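Side-chain contact in single-stranded DNA-binding protein (Thermus thermophilus, PDB 2CWA), which probably binds single-stranded DNA and recruits partner proteins to it during replication, recombination and repair: residues E64-G67 / D68-D71. Numbering follows the deposited sequence.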
loop_
_atom_site.group_PDB
_atom_site.type_symbol
_atom_site.label_atom_id
_atom_site.label_comp_id
_atom_site.label_asym_id
_atom_site.label_seq_id
_atom_site.Cartn_x
_atom_site.Cartn_y
_atom_site.Cartn_z
ATOM N N GLU A 64 8.317 -16.131 11.753
ATOM C CA GLU A 64 8.647 -16.823 12.997
ATOM C C GLU A 64 9.632 -16.025 13.827
ATOM O O GLU A 64 9.642 -16.098 15.053
ATOM C CB GLU A 64 9.258 -18.195 12.697
ATOM C CG GLU A 64 8.282 -19.201 12.127
ATOM C CD GLU A 64 8.930 -20.547 11.869
ATOM O OE1 GLU A 64 9.637 -21.045 12.768
ATOM O OE2 GLU A 64 8.726 -21.108 10.770
HETATM N N MSE A 65 10.479 -15.273 13.141
HETATM C CA MSE A 65 11.483 -14.461 13.802
HETATM C C MSE A 65 10.867 -13.448 14.770
HETATM O O MSE A 65 11.421 -13.184 15.836
HETATM C CB MSE A 65 12.301 -13.731 12.734
HETATM C CG MSE A 65 13.413 -12.856 13.251
HETATM SE SE MSE A 65 14.203 -11.956 11.738
HETATM C CE MSE A 65 15.099 -13.471 10.932
ATOM N N TRP A 66 9.717 -12.894 14.397
ATOM C CA TRP A 66 9.047 -11.882 15.214
ATOM C C TRP A 66 7.849 -12.374 16.009
ATOM O O TRP A 66 7.097 -11.574 16.568
ATOM C CB TRP A 66 8.626 -10.718 14.321
ATOM C CG TRP A 66 9.798 -10.132 13.629
ATOM C CD1 TRP A 66 10.045 -10.127 12.290
ATOM C CD2 TRP A 66 10.941 -9.546 14.255
ATOM N NE1 TRP A 66 11.282 -9.579 12.042
ATOM C CE2 TRP A 66 11.853 -9.214 13.232
ATOM C CE3 TRP A 66 11.287 -9.273 15.586
ATOM C CZ2 TRP A 66 13.091 -8.622 13.498
ATOM C CZ3 TRP A 66 12.520 -8.685 15.848
ATOM C CH2 TRP A 66 13.405 -8.368 14.807
ATOM N N GLY A 67 7.678 -13.689 16.065
ATOM C CA GLY A 67 6.564 -14.248 16.802
ATOM C C GLY A 67 6.724 -14.021 18.288
ATOM O O GLY A 67 7.767 -14.337 18.859
ATOM N N ASP A 68 5.693 -13.458 18.911
ATOM C CA ASP A 68 5.699 -13.192 20.345
ATOM C C ASP A 68 6.728 -12.147 20.771
ATOM O O ASP A 68 7.156 -12.134 21.924
ATOM C CB ASP A 68 5.946 -14.493 21.119
ATOM C CG ASP A 68 4.981 -15.598 20.728
ATOM O OD1 ASP A 68 3.758 -15.429 20.938
ATOM O OD2 ASP A 68 5.449 -16.637 20.207
ATOM N N LEU A 69 7.126 -11.277 19.846
ATOM C CA LEU A 69 8.097 -10.228 20.158
ATOM C C LEU A 69 7.567 -8.824 19.883
ATOM O O LEU A 69 8.105 -7.844 20.398
ATOM C CB LEU A 69 9.389 -10.414 19.355
ATOM C CG LEU A 69 10.446 -11.398 19.852
ATOM C CD1 LEU A 69 9.938 -12.816 19.712
ATOM C CD2 LEU A 69 11.722 -11.214 19.045
ATOM N N LEU A 70 6.522 -8.726 19.072
ATOM C CA LEU A 70 5.965 -7.425 18.722
ATOM C C LEU A 70 4.630 -7.140 19.407
ATOM O O LEU A 70 3.740 -7.992 19.437
ATOM C CB LEU A 70 5.791 -7.337 17.206
ATOM C CG LEU A 70 7.002 -7.741 16.356
ATOM C CD1 LEU A 70 6.630 -7.631 14.887
ATOM C CD2 LEU A 70 8.207 -6.867 16.679
ATOM N N ASP A 71 4.492 -5.930 19.943
ATOM C CA ASP A 71 3.266 -5.533 20.626
ATOM C C ASP A 71 2.681 -4.270 20.000
ATOM O O ASP A 71 3.342 -3.591 19.210
ATOM C CB ASP A 71 3.548 -5.269 22.107
ATOM C CG ASP A 71 2.362 -5.613 23.000
ATOM O OD1 ASP A 71 1.203 -5.378 22.589
ATOM O OD2 ASP A 71 2.595 -6.115 24.123
#
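Trp66 receives two leucines on the benzene side of its indole, Leu69 at about a right angle to the tryptophan side chain and Leu70 at a slant. The methyl carbon CD2 of Leu69 approaches ring atom CE3 of Trp66 to 4.0 Å, and CD2 of Leu70 reaches the same CE3 at 4.1 Å; both approach obliquely. The other branch of Leu70 meets the stem, CD1 lying 3.7 Å from Trp66 CB. Its CG stands opposite the carbonyl carbon and beside the backbone N (chi1 -49°), which sets CG on the Trp66 side. Within 64-67, CG of selenomethionine Met65 lies over one face of the indole, offset toward its rim. The backbone brings these groups together through two beta turns: a type I turn from Glu64 to Gly67, then a type II turn with Gly67 and Asp68 at its corners. Leu69 N closes the second turn on Trp66 O at 3.3 Å, with an N-H...O angle of 150° and the donor 55° out of the carbonyl plane. This link follows helix 60-64 in an OB fold. Trp66 also packs on Leu30, Leu104 and Pro106, and Leu70 on Leu14, Leu32 and Leu104. Replacing Leu70 by an alanine is likely to deprive Trp66 CB and CE3 of its two methyls and to open a gap toward Leu104. The side-chain contact is wholly apolar: buried Leu70 and partly exposed Trp66 fasten the link to the barrel by packing, while a single backbone hydrogen bond between the two segments supplies the directional polar tie that closes the turn.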